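Local coordinates for protein serpin B3 (Homo sapiens, PDB 4ZK3) that probably inhibits proteases and, as Pso p27, forms large aggregates associated with psoriasis pathogenesis, at residues K239-V245 against F371-K377; M12-F16 against I381-R386; F219-S223 against L272-R276. Residues are numbered along the deposited sequence.

Contact 1. Residues K239-V245 against F371-K377; sequences KDLSMIV and FFIRQNK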
# COMPACT_ATOMS: atom_id res chain seq x y z
N LYS A 239 -4.28 20.07 1.80
CA LYS A 239 -2.96 19.77 1.30
C LYS A 239 -2.10 18.88 2.22
O LYS A 239 -0.89 18.86 2.11
CB LYS A 239 -2.18 21.04 0.95
CG LYS A 239 -2.84 21.99 -0.07
CD LYS A 239 -1.85 23.13 -0.39
CE LYS A 239 -2.52 24.46 -0.70
NZ LYS A 239 -3.08 24.39 -2.07
N ASP A 240 -2.69 18.08 3.09
CA ASP A 240 -1.84 17.13 3.85
C ASP A 240 -1.39 15.92 2.98
O ASP A 240 -0.30 15.31 3.22
CB ASP A 240 -2.57 16.68 5.12
CG ASP A 240 -2.66 17.83 6.16
OD1 ASP A 240 -1.91 18.82 5.97
OD2 ASP A 240 -3.50 17.75 7.06
N LEU A 241 -2.25 15.61 2.01
CA LEU A 241 -2.08 14.50 1.12
C LEU A 241 -2.35 14.92 -0.33
O LEU A 241 -3.05 15.89 -0.59
CB LEU A 241 -3.03 13.39 1.53
CG LEU A 241 -2.68 12.69 2.85
CD1 LEU A 241 -3.69 13.04 3.91
CD2 LEU A 241 -2.64 11.17 2.66
N SER A 242 -1.73 14.20 -1.26
CA SER A 242 -1.98 14.42 -2.68
C SER A 242 -2.01 13.10 -3.44
O SER A 242 -1.44 12.12 -3.01
CB SER A 242 -0.87 15.23 -3.29
OG SER A 242 -0.88 16.55 -2.87
N MET A 243 -2.62 13.11 -4.61
CA MET A 243 -2.57 11.98 -5.51
C MET A 243 -1.67 12.48 -6.63
O MET A 243 -1.91 13.54 -7.18
CB MET A 243 -3.93 11.60 -6.10
CG MET A 243 -3.81 10.50 -7.17
SD MET A 243 -5.33 9.73 -7.76
CE MET A 243 -5.82 8.65 -6.42
N ILE A 244 -0.64 11.72 -6.91
CA ILE A 244 0.31 12.05 -8.02
C ILE A 244 -0.01 11.09 -9.14
O ILE A 244 -0.18 9.89 -8.88
CB ILE A 244 1.75 11.77 -7.60
CG1 ILE A 244 2.10 12.60 -6.39
CG2 ILE A 244 2.74 12.00 -8.77
CD1 ILE A 244 1.76 14.03 -6.50
N VAL A 245 -0.04 11.59 -10.37
CA VAL A 245 -0.35 10.74 -11.54
C VAL A 245 0.76 10.91 -12.59
O VAL A 245 1.22 12.02 -12.82
CB VAL A 245 -1.71 11.12 -12.18
CG1 VAL A 245 -1.99 10.32 -13.44
CG2 VAL A 245 -2.86 10.95 -11.22
N PHE A 371 -0.35 5.88 -10.56
CA PHE A 371 -0.83 6.89 -9.66
C PHE A 371 -0.44 6.45 -8.27
O PHE A 371 -0.23 5.23 -7.99
CB PHE A 371 -2.34 7.12 -9.85
CG PHE A 371 -3.19 5.91 -9.49
CD1 PHE A 371 -3.37 4.87 -10.41
CD2 PHE A 371 -3.81 5.80 -8.25
CE1 PHE A 371 -4.11 3.73 -10.11
CE2 PHE A 371 -4.54 4.63 -7.92
CZ PHE A 371 -4.67 3.59 -8.86
N PHE A 372 -0.37 7.41 -7.37
CA PHE A 372 -0.15 7.09 -5.96
C PHE A 372 -0.65 8.19 -5.07
O PHE A 372 -0.86 9.32 -5.52
CB PHE A 372 1.32 6.74 -5.68
CG PHE A 372 2.29 7.85 -5.91
CD1 PHE A 372 2.60 8.74 -4.89
CD2 PHE A 372 2.96 7.96 -7.13
CE1 PHE A 372 3.55 9.73 -5.10
CE2 PHE A 372 3.90 8.96 -7.36
CZ PHE A 372 4.22 9.84 -6.33
N ILE A 373 -0.88 7.80 -3.80
CA ILE A 373 -1.35 8.70 -2.79
C ILE A 373 -0.21 8.88 -1.79
O ILE A 373 0.26 7.91 -1.19
CB ILE A 373 -2.64 8.22 -2.12
CG1 ILE A 373 -3.80 8.20 -3.14
CG2 ILE A 373 -3.00 9.12 -0.92
CD1 ILE A 373 -5.00 7.40 -2.68
N ARG A 374 0.17 10.12 -1.58
CA ARG A 374 1.29 10.52 -0.78
C ARG A 374 0.87 11.40 0.39
O ARG A 374 0.08 12.34 0.21
CB ARG A 374 2.24 11.32 -1.66
CG ARG A 374 3.55 11.74 -0.98
CD ARG A 374 4.45 12.51 -1.99
NE ARG A 374 3.87 13.83 -2.32
CZ ARG A 374 4.18 14.57 -3.40
NH1 ARG A 374 5.09 14.16 -4.30
NH2 ARG A 374 3.59 15.75 -3.57
N GLN A 375 1.46 11.15 1.55
CA GLN A 375 1.36 12.07 2.72
C GLN A 375 2.48 13.11 2.57
O GLN A 375 3.68 12.78 2.51
CB GLN A 375 1.32 11.31 4.02
CG GLN A 375 2.15 11.85 5.16
CD GLN A 375 1.37 12.53 6.21
OE1 GLN A 375 0.40 11.98 6.73
NE2 GLN A 375 1.80 13.71 6.56
N ASN A 376 2.10 14.37 2.39
CA ASN A 376 3.12 15.34 1.90
C ASN A 376 4.25 15.73 2.90
O ASN A 376 5.40 15.80 2.54
CB ASN A 376 2.42 16.59 1.35
CG ASN A 376 1.60 16.31 0.09
OD1 ASN A 376 1.98 15.54 -0.77
ND2 ASN A 376 0.53 16.99 -0.03
N LYS A 377 3.91 15.91 4.17
CA LYS A 377 4.89 16.33 5.19
C LYS A 377 5.95 15.27 5.44
O LYS A 377 7.11 15.58 5.60
CB LYS A 377 4.17 16.66 6.50
CG LYS A 377 3.75 18.13 6.52
CD LYS A 377 2.30 18.44 6.91
CE LYS A 377 1.63 19.30 5.84
NZ LYS A 377 0.52 20.08 6.43
O HOH W 1 1.19 16.15 5.16

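Contact 2. Residues M12-F16 against I381-R386; sequences MFDLF and ILFYGR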
# COMPACT_ATOMS: atom_id res chain seq x y z
N MET A 12 8.56 -0.51 -2.11
CA MET A 12 7.40 -0.31 -3.01
C MET A 12 7.74 -0.65 -4.48
O MET A 12 7.00 -1.39 -5.13
CB MET A 12 6.83 1.13 -2.89
CG MET A 12 5.64 1.49 -3.82
SD MET A 12 5.36 3.25 -3.77
CE MET A 12 6.47 3.71 -5.10
N PHE A 13 8.85 -0.15 -5.02
CA PHE A 13 9.22 -0.52 -6.40
C PHE A 13 9.64 -1.98 -6.55
O PHE A 13 9.34 -2.61 -7.60
CB PHE A 13 10.26 0.42 -6.96
CG PHE A 13 9.70 1.75 -7.34
CD1 PHE A 13 8.83 1.83 -8.41
CD2 PHE A 13 9.98 2.90 -6.60
CE1 PHE A 13 8.29 3.05 -8.78
CE2 PHE A 13 9.43 4.12 -6.95
CZ PHE A 13 8.58 4.20 -8.05
N ASP A 14 10.30 -2.53 -5.52
CA ASP A 14 10.70 -3.92 -5.59
C ASP A 14 9.42 -4.73 -5.66
O ASP A 14 9.37 -5.77 -6.36
CB ASP A 14 11.53 -4.39 -4.41
CG ASP A 14 12.84 -3.62 -4.25
OD1 ASP A 14 13.26 -2.84 -5.14
OD2 ASP A 14 13.42 -3.78 -3.17
N LEU A 15 8.37 -4.29 -4.96
CA LEU A 15 7.10 -5.04 -5.06
C LEU A 15 6.52 -4.95 -6.43
O LEU A 15 6.03 -5.96 -6.96
CB LEU A 15 6.05 -4.59 -4.04
CG LEU A 15 6.34 -5.00 -2.60
CD1 LEU A 15 5.44 -4.21 -1.65
CD2 LEU A 15 6.25 -6.45 -2.27
N PHE A 16 6.50 -3.74 -6.95
CA PHE A 16 5.84 -3.46 -8.21
C PHE A 16 6.36 -4.36 -9.35
O PHE A 16 5.57 -4.86 -10.14
CB PHE A 16 6.01 -1.99 -8.57
CG PHE A 16 5.24 -1.59 -9.78
CD1 PHE A 16 3.90 -1.35 -9.72
CD2 PHE A 16 5.86 -1.54 -11.02
CE1 PHE A 16 3.18 -1.01 -10.84
CE2 PHE A 16 5.16 -1.20 -12.16
CZ PHE A 16 3.81 -0.96 -12.07
N ILE A 381 4.64 7.30 0.60
CA ILE A 381 3.67 6.80 -0.38
C ILE A 381 2.87 5.73 0.31
O ILE A 381 3.40 4.66 0.67
CB ILE A 381 4.37 6.36 -1.66
CG1 ILE A 381 5.16 7.58 -2.24
CG2 ILE A 381 3.31 5.88 -2.66
CD1 ILE A 381 5.90 7.22 -3.53
N LEU A 382 1.61 6.06 0.57
CA LEU A 382 0.71 5.17 1.31
C LEU A 382 0.09 4.08 0.41
O LEU A 382 -0.20 2.97 0.90
CB LEU A 382 -0.41 5.99 1.94
CG LEU A 382 0.05 7.10 2.91
CD1 LEU A 382 -1.09 7.97 3.36
CD2 LEU A 382 0.87 6.65 4.07
N PHE A 383 -0.17 4.45 -0.85
CA PHE A 383 -0.84 3.58 -1.80
C PHE A 383 -0.25 3.87 -3.16
O PHE A 383 0.09 5.04 -3.48
CB PHE A 383 -2.37 3.84 -1.93
CG PHE A 383 -3.17 3.72 -0.62
CD1 PHE A 383 -3.72 2.50 -0.21
CD2 PHE A 383 -3.40 4.87 0.16
CE1 PHE A 383 -4.50 2.44 0.96
CE2 PHE A 383 -4.11 4.81 1.35
CZ PHE A 383 -4.67 3.59 1.75
N TYR A 384 -0.14 2.80 -3.98
CA TYR A 384 0.49 2.90 -5.30
C TYR A 384 -0.21 1.96 -6.26
O TYR A 384 -0.61 0.87 -5.88
CB TYR A 384 2.00 2.53 -5.23
CG TYR A 384 2.78 2.79 -6.48
CD1 TYR A 384 2.87 1.85 -7.48
CD2 TYR A 384 3.41 4.03 -6.69
CE1 TYR A 384 3.60 2.10 -8.62
CE2 TYR A 384 4.12 4.30 -7.85
CZ TYR A 384 4.17 3.35 -8.82
OH TYR A 384 4.90 3.58 -9.97
N GLY A 385 -0.32 2.38 -7.50
CA GLY A 385 -1.11 1.63 -8.45
C GLY A 385 -0.89 1.91 -9.90
O GLY A 385 -0.24 2.90 -10.28
N ARG A 386 -1.40 1.00 -10.71
CA ARG A 386 -1.44 1.15 -12.15
C ARG A 386 -2.85 0.87 -12.62
O ARG A 386 -3.46 -0.18 -12.23
CB ARG A 386 -0.52 0.17 -12.86
CG ARG A 386 -0.76 0.18 -14.39
CD ARG A 386 0.11 -0.78 -15.10
NE ARG A 386 -0.37 -2.11 -14.97
CZ ARG A 386 0.37 -3.22 -15.11
NH1 ARG A 386 1.68 -3.21 -15.32
NH2 ARG A 386 -0.24 -4.39 -15.01

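Contact 3. Residues F219-S223 against L272-R276; sequences FHFAS and LQNMR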
# COMPACT_ATOMS: atom_id res chain seq x y z
N PHE A 219 -2.45 23.39 -11.40
CA PHE A 219 -1.94 22.30 -10.59
C PHE A 219 -0.45 22.36 -10.73
O PHE A 219 0.01 22.84 -11.76
CB PHE A 219 -2.36 20.97 -11.22
CG PHE A 219 -3.80 20.60 -11.06
CD1 PHE A 219 -4.35 20.36 -9.80
CD2 PHE A 219 -4.60 20.40 -12.19
CE1 PHE A 219 -5.67 19.96 -9.69
CE2 PHE A 219 -5.91 20.00 -12.07
CZ PHE A 219 -6.45 19.78 -10.83
N HIS A 220 0.31 21.81 -9.78
CA HIS A 220 1.73 21.53 -10.02
C HIS A 220 1.87 20.44 -11.09
O HIS A 220 1.27 19.35 -11.01
CB HIS A 220 2.49 21.11 -8.74
CG HIS A 220 2.60 22.21 -7.73
ND1 HIS A 220 1.94 22.17 -6.52
CD2 HIS A 220 3.25 23.39 -7.76
CE1 HIS A 220 2.17 23.29 -5.86
NE2 HIS A 220 2.96 24.05 -6.59
N PHE A 221 2.69 20.77 -12.08
CA PHE A 221 2.81 20.03 -13.29
C PHE A 221 4.30 19.93 -13.72
O PHE A 221 5.12 20.78 -13.40
CB PHE A 221 1.95 20.71 -14.38
CG PHE A 221 2.16 20.13 -15.74
CD1 PHE A 221 3.24 20.54 -16.54
CD2 PHE A 221 1.30 19.16 -16.24
CE1 PHE A 221 3.48 19.98 -17.77
CE2 PHE A 221 1.54 18.59 -17.47
CZ PHE A 221 2.63 19.01 -18.26
N ALA A 222 4.62 18.87 -14.43
CA ALA A 222 5.91 18.73 -15.04
C ALA A 222 5.83 17.83 -16.26
O ALA A 222 5.10 16.82 -16.28
CB ALA A 222 6.92 18.19 -14.06
N SER A 223 6.56 18.23 -17.29
CA SER A 223 6.75 17.41 -18.44
C SER A 223 8.08 16.69 -18.33
O SER A 223 9.09 17.34 -18.19
CB SER A 223 6.78 18.26 -19.70
OG SER A 223 7.42 17.47 -20.69
N LEU A 272 7.67 18.88 -5.54
CA LEU A 272 7.30 20.29 -5.73
C LEU A 272 8.43 21.13 -6.32
O LEU A 272 8.26 21.82 -7.32
CB LEU A 272 6.87 20.89 -4.37
CG LEU A 272 5.36 20.94 -4.10
CD1 LEU A 272 4.61 19.84 -4.82
CD2 LEU A 272 5.05 20.94 -2.59
N GLN A 273 9.59 21.05 -5.70
CA GLN A 273 10.81 21.64 -6.22
C GLN A 273 10.91 21.57 -7.76
O GLN A 273 11.34 22.52 -8.39
CB GLN A 273 11.96 20.88 -5.54
CG GLN A 273 13.36 21.14 -6.03
CD GLN A 273 13.74 22.58 -5.91
OE1 GLN A 273 14.11 23.20 -6.91
NE2 GLN A 273 13.67 23.13 -4.70
N ASN A 274 10.50 20.46 -8.37
CA ASN A 274 10.70 20.27 -9.82
C ASN A 274 9.43 20.20 -10.65
O ASN A 274 9.43 19.67 -11.76
CB ASN A 274 11.47 18.98 -10.06
CG ASN A 274 12.79 18.99 -9.36
OD1 ASN A 274 13.32 20.07 -9.08
ND2 ASN A 274 13.35 17.80 -9.08
N MET A 275 8.38 20.76 -10.12
CA MET A 275 7.16 20.97 -10.85
C MET A 275 6.77 22.45 -10.76
O MET A 275 7.34 23.21 -9.98
CB MET A 275 6.09 20.09 -10.23
CG MET A 275 6.50 18.64 -10.03
SD MET A 275 5.17 17.60 -9.36
CE MET A 275 4.59 18.52 -7.97
N ARG A 276 5.79 22.86 -11.56
CA ARG A 276 5.42 24.25 -11.66
C ARG A 276 3.92 24.36 -11.71
O ARG A 276 3.26 23.56 -12.37
CB ARG A 276 6.01 24.87 -12.97
CG ARG A 276 7.49 24.59 -13.21
CD ARG A 276 8.26 25.44 -12.22
NE ARG A 276 9.71 25.28 -12.22
CZ ARG A 276 10.44 24.65 -11.31
NH1 ARG A 276 9.87 23.99 -10.30
NH2 ARG A 276 11.76 24.63 -11.43

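Contact 1. Residues K239-V245 against F371-K377
I244 gives up the most surface here. Its CB lies over the face of the F372 ring, 3.6 Å from the centroid, in a CH-pi contact. Their backbones form a hydrogen-bonded antiparallel pair: I244 N to F372 O is 2.8 Å and F372 N to I244 O is 2.9 Å. S242 and R374 pair likewise. These are adjacent central strands of serpin beta-sheet B, which run antiparallel at 157°. M243 sits on the opposite face from I244. Its CE is 3.9 Å from both I373 CG1 and F371 CD2, and its sulfur makes an oblique Met-aromatic contact with F371. At the ladder's end, D240 O accepts a hydrogen bond from N376 N at 2.7 Å, and water 1 links it to K377 N. D240 OD1 forms a salt bridge with K377 NZ at 2.8 Å, while OD2 meets K94 and Y99. N376 ND2 donates to K239 O and to S242 OG, both at 3.2 Å. S242 OG is also hydrogen-bonded to E233.

Contact 2. Residues M12-F16 against I381-R386
The segment M12-F16 is helical and I381-R386 is a strand. Their axes come within 10.3 Å, and their N-to-C directions differ by 31°. CA atoms stay well apart: 8.0 Å from M12 to Y384 and 8.6 Å from F16 to G385. Side chains fill the gap. M12 and F16 point toward the strand from successive helix turns, joined by the F16 N to M12 O bond of 3.0 Å. Y384 rises between them and has the most surface covered. Its edge meets the face of F16 in an offset edge-to-face pair, with centroids 5.5 Å apart and planes at 84°. M12 makes a Met-aromatic contact, with SD 4.3 Å from the Y384 centroid. M12 SD also lies 3.5 Å from I381 CG2. F13 completes the aromatic cluster, its CE1 being 3.6 Å from Y384 OH. L382 and F383 point away from the helix and form a classic beta bulge opposite I373. This is the N-terminal helix of the serpin fold packing on beta-sheet B. R386 gives CB to the edge of F16, while its guanidinium binds E258 and N25. The joint is apolar and aromatic, so fit and burial hold it, not directed polar bonds.

Contact 3. Residues F219-S223 against L272-R276
Two backbone hydrogen bonds join the segments. F221 N donates to R276 O at 2.9 Å, and R276 N donates to F221 O at 2.9 Å. Together they make one hydrogen-bonded antiparallel bridge, with CA atoms 5.2 Å apart. H220 CA adds a CA-H...O contact to R276 O at 3.5 Å. The partner segment is a turn that leads into strand 276-294, so this bridge lies where that strand begins. The turn has its own bonds. M275 N reaches L272 O at 3.0 Å. The R276 side chain folds back, and its NH1 donates to M275 O at 2.7 Å and to Q273 O at 2.8 Å. N274 ND2 is hydrogen-bonded to E268 O, at the end of helix 263-269.

Packing builds up around H220, which has the largest covered area. Its CB is 3.4 Å from M275 CE, and L272 CD1 lies over one face of its ring, 3.9 Å from ND1. That ND1 is hydrogen-bonded to E233 on strand 229-235. M275 points toward the strand and also meets A222, with CG 4.1 Å from A222 CB. A222 CB lies 3.7 Å from N274 O as well. In this serpin fold, F219-S223 thus pairs with strand 229-235, itself paired with strand 241-248 of beta-sheet B, and also with the start of strand 276-294. The polar bonds between these two segments are backbone only. They set the register, while L272 covers one face of the H220 ring and M275 packs against H220 CB and A222.

In the fold
From the N terminus, the chain first enters contact 2 at M12-F16. It closes only near the C terminus, at I381-R386, and its 364-residue loop encloses both other contacts. The chain then reaches F219-S223 and K239-V245. L272-R276 closes contact 3, and F371-K377 later closes contact 1. Contacts 1 and 3 therefore cross. Contacts 1 and 2 share neighbouring strands, 369-375 and 380-387, and touch through a probable hydrogen bond from G385 N to F371 O. Contact 3 lies farther out, its centre about 13 Å from that of contact 1. Contact 2 packs the N-terminal helix on the sheet, contact 1 joins two of its central strands, and contact 3 joins strand 206-224 to the start of strand 276-294.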